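Side-chain contact in histone-lysine N-methyltransferase SETMAR (Homo sapiens, PDB 3BO5), which methylates histone H3 on lysine, using S-adenosyl-L-methionine, and takes part in DNA double-strand break repair: residues F128-F131 / G137-L140. The protein carries 2 engineered substitutions. Residues are numbered along the deposited sequence; the frame is centred on the assembly and turned at random.
Sequences FQVF and GWGL. With SAH (S-adenosyl-L-homocysteine), chain F.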
ATOM      1  N   PHE A 128      10.199  -4.993   9.486  1.00 14.09           N
ATOM      2  CA  PHE A 128       8.877  -5.446   9.853  1.00 12.65           C
ATOM      3  C   PHE A 128       8.875  -6.882  10.194  1.00 13.82           C
ATOM      4  O   PHE A 128       9.876  -7.565   9.975  1.00 13.52           O
ATOM      5  CB  PHE A 128       7.942  -5.242   8.660  1.00 12.94           C
ATOM      6  CG  PHE A 128       7.940  -3.819   8.188  1.00 12.89           C
ATOM      7  CD1 PHE A 128       7.545  -2.788   9.008  1.00 13.77           C
ATOM      8  CD2 PHE A 128       8.263  -3.519   6.860  1.00 16.57           C
ATOM      9  CE1 PHE A 128       7.556  -1.446   8.591  1.00 14.62           C
ATOM     10  CE2 PHE A 128       8.267  -2.169   6.434  1.00 16.30           C
ATOM     11  CZ  PHE A 128       7.922  -1.132   7.298  1.00 14.49           C
ATOM     12  N   GLN A 129       7.754  -7.371  10.726  1.00 12.81           N
ATOM     13  CA  GLN A 129       7.635  -8.779  11.113  1.00 13.32           C
ATOM     14  C   GLN A 129       6.202  -9.193  10.893  1.00 12.82           C
ATOM     15  O   GLN A 129       5.279  -8.448  11.312  1.00 13.00           O
ATOM     16  CB  GLN A 129       8.043  -8.922  12.579  1.00 13.63           C
ATOM     17  CG  GLN A 129       8.098 -10.307  13.084  1.00 14.10           C
ATOM     18  CD  GLN A 129       8.204 -10.342  14.597  1.00 17.46           C
ATOM     19  OE1 GLN A 129       7.243 -10.091  15.300  1.00 16.86           O
ATOM     20  NE2 GLN A 129       9.414 -10.585  15.105  1.00 18.34           N
ATOM     21  N   VAL A 130       6.034 -10.300  10.197  1.00 12.68           N
ATOM     22  CA  VAL A 130       4.665 -10.845  10.031  1.00 13.58           C
ATOM     23  C   VAL A 130       4.465 -11.652  11.287  1.00 14.37           C
ATOM     24  O   VAL A 130       5.334 -12.472  11.697  1.00 14.87           O
ATOM     25  CB  VAL A 130       4.604 -11.710   8.811  1.00 14.36           C
ATOM     26  CG1 VAL A 130       3.293 -12.414   8.744  1.00 17.81           C
ATOM     27  CG2 VAL A 130       4.822 -10.869   7.605  1.00 16.80           C
ATOM     28  N   PHE A 131       3.337 -11.512  11.957  1.00 14.96           N
ATOM     29  CA  PHE A 131       3.209 -12.188  13.271  1.00 12.80           C
ATOM     30  C   PHE A 131       1.802 -12.679  13.512  1.00 14.44           C
ATOM     31  O   PHE A 131       0.883 -12.180  12.924  1.00 15.57           O
ATOM     32  CB  PHE A 131       3.602 -11.261  14.430  1.00 14.27           C
ATOM     33  CG  PHE A 131       2.576 -10.172  14.726  1.00 13.27           C
ATOM     34  CD1 PHE A 131       1.785 -10.213  15.893  1.00 14.06           C
ATOM     35  CD2 PHE A 131       2.363  -9.171  13.808  1.00 14.14           C
ATOM     36  CE1 PHE A 131       0.802  -9.180  16.162  1.00 15.41           C
ATOM     37  CE2 PHE A 131       1.381  -8.144  14.056  1.00 13.69           C
ATOM     38  CZ  PHE A 131       0.615  -8.185  15.230  1.00 13.80           C
ATOM     39  N   GLY A 137      -5.794 -13.481  12.526  1.00 12.86           N
ATOM     40  CA  GLY A 137      -4.862 -14.214  11.668  1.00 13.30           C
ATOM     41  C   GLY A 137      -3.530 -13.563  11.709  1.00 13.90           C
ATOM     42  O   GLY A 137      -3.133 -13.045  12.752  1.00 14.31           O
ATOM     43  N   TRP A 138      -2.810 -13.605  10.595  1.00 14.47           N
ATOM     44  CA  TRP A 138      -1.475 -13.007  10.607  1.00 13.05           C
ATOM     45  C   TRP A 138      -1.619 -11.503  10.454  1.00 13.28           C
ATOM     46  O   TRP A 138      -2.631 -11.001   9.908  1.00 14.87           O
ATOM     47  CB  TRP A 138      -0.647 -13.530   9.429  1.00 13.05           C
ATOM     48  CG  TRP A 138      -0.319 -14.955   9.636  1.00 14.98           C
ATOM     49  CD1 TRP A 138      -1.089 -16.045   9.305  1.00 19.31           C
ATOM     50  CD2 TRP A 138       0.791 -15.448  10.370  1.00 15.27           C
ATOM     51  NE1 TRP A 138      -0.439 -17.218   9.725  1.00 20.94           N
ATOM     52  CE2 TRP A 138       0.690 -16.863  10.393  1.00 20.31           C
ATOM     53  CE3 TRP A 138       1.878 -14.833  10.979  1.00 16.49           C
ATOM     54  CZ2 TRP A 138       1.671 -17.676  10.985  1.00 16.01           C
ATOM     55  CZ3 TRP A 138       2.891 -15.655  11.534  1.00 19.00           C
ATOM     56  CH2 TRP A 138       2.730 -17.050  11.576  1.00 18.70           C
ATOM     57  N   GLY A 139      -0.682 -10.753  11.012  1.00 12.13           N
ATOM     58  CA  GLY A 139      -0.616  -9.298  10.780  1.00 11.83           C
ATOM     59  C   GLY A 139       0.810  -8.879  10.500  1.00 12.55           C
ATOM     60  O   GLY A 139       1.720  -9.725  10.471  1.00 13.42           O
ATOM     61  N   LEU A 140       0.973  -7.587  10.341  1.00 11.58           N
ATOM     62  CA  LEU A 140       2.334  -6.999  10.122  1.00 11.50           C
ATOM     63  C   LEU A 140       2.546  -6.015  11.237  1.00 12.30           C
ATOM     64  O   LEU A 140       1.684  -5.151  11.521  1.00 12.45           O
ATOM     65  CB  LEU A 140       2.388  -6.311   8.769  1.00 12.07           C
ATOM     66  CG  LEU A 140       3.806  -5.936   8.324  1.00 12.66           C
ATOM     67  CD1 LEU A 140       4.545  -7.206   7.986  1.00 12.76           C
ATOM     68  CD2 LEU A 140       3.727  -5.013   7.099  1.00 13.98           C
TER
HETATM   69  N   SAH F 305      -5.040 -11.547   8.645  1.00 13.08           N
HETATM   70  CA  SAH F 305      -4.673 -11.735   7.204  1.00 14.34           C
HETATM   71  CB  SAH F 305      -3.935 -10.505   6.623  1.00 14.13           C
HETATM   72  CG  SAH F 305      -4.964  -9.417   6.269  1.00 11.32           C
HETATM   73  SD  SAH F 305      -6.012  -9.909   4.870  1.00 14.08           S
HETATM   74  C   SAH F 305      -3.833 -13.026   7.079  1.00 12.98           C
HETATM   75  O   SAH F 305      -3.720 -13.794   8.029  1.00 14.21           O
HETATM   76  OXT SAH F 305      -3.262 -13.247   5.962  1.00 14.58           O
HETATM   77  C5' SAH F 305      -7.640  -9.526   5.548  1.00 14.52           C
HETATM   78  C4' SAH F 305      -8.189 -10.570   6.518  1.00 13.30           C
HETATM   79  O4' SAH F 305      -7.573 -10.457   7.804  1.00 11.50           O
HETATM   80  C3' SAH F 305      -9.652 -10.401   6.804  1.00 15.50           C
HETATM   81  O3' SAH F 305     -10.457 -11.052   5.782  1.00 18.06           O
HETATM   82  C2' SAH F 305      -9.831 -11.036   8.152  1.00 15.33           C
HETATM   83  O2' SAH F 305      -9.706 -12.469   8.096  1.00 18.10           O
HETATM   84  C1' SAH F 305      -8.564 -10.573   8.843  1.00 11.08           C
HETATM   85  N9  SAH F 305      -8.688  -9.225   9.434  1.00 12.05           N
HETATM   86  C8  SAH F 305      -8.005  -8.065   9.078  1.00 11.65           C
HETATM   87  N7  SAH F 305      -8.343  -7.104   9.915  1.00 15.52           N
HETATM   88  C5  SAH F 305      -9.196  -7.597  10.836  1.00 12.76           C
HETATM   89  C6  SAH F 305      -9.867  -6.970  11.907  1.00 11.71           C
HETATM   90  N6  SAH F 305      -9.705  -5.709  12.311  1.00 12.52           N
HETATM   91  N1  SAH F 305     -10.734  -7.800  12.612  1.00 12.36           N
HETATM   92  C2  SAH F 305     -10.916  -9.107  12.281  1.00 13.30           C
HETATM   93  N3  SAH F 305     -10.263  -9.767  11.259  1.00 12.97           N
HETATM   94  C4  SAH F 305      -9.467  -8.934  10.532  1.00 11.19           C
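Gly139 O accepts the amide of Phe131 (N to O 2.8 Å), the donor tilted 31° from the carbonyl plane, and also takes a CA-H...O contact from Val130 (CA to O 3.2 Å). Gly139 N returns a hydrogen bond to Phe131 O at 2.9 Å, closing the hydrogen-bonded pair of an antiparallel beta hairpin in the SET domain. The second strand also serves the cofactor site: Trp138 N donates to the carboxylate O of S-adenosyl-L-homocysteine (2.7 Å), while the ligand's amino N donates to Trp138 O, which Asn210 ND2 grips as well. The indole, with CG anti to the carbonyl carbon (chi1 -69°), brings CE3 to 3.3 Å from Phe131 C; Val130 CG1 meets the same CE3 at 3.6 Å, crossing at about a right angle, and Lys132 adds a cation-pi contact. Replacing Trp138 by an alanine would probably spare the backbone bonds to the ligand but leave Lys132 without its aromatic partner and open a gap beside Val130 CG1 and Phe131 C. Phe131 has CG between N and the carbonyl carbon (chi1 73°), which sets CD2 and CE2 by Gly139 O and C, with Leu140 C at the ring edge; Arg141 makes a cation-pi contact with this ring. On the sheet face of Val130 and Leu140, Val130 CG2 packs obliquely against Leu140 CD1 at 3.7 Å, and Phe128 CB touches the same methyl at 4.0 Å.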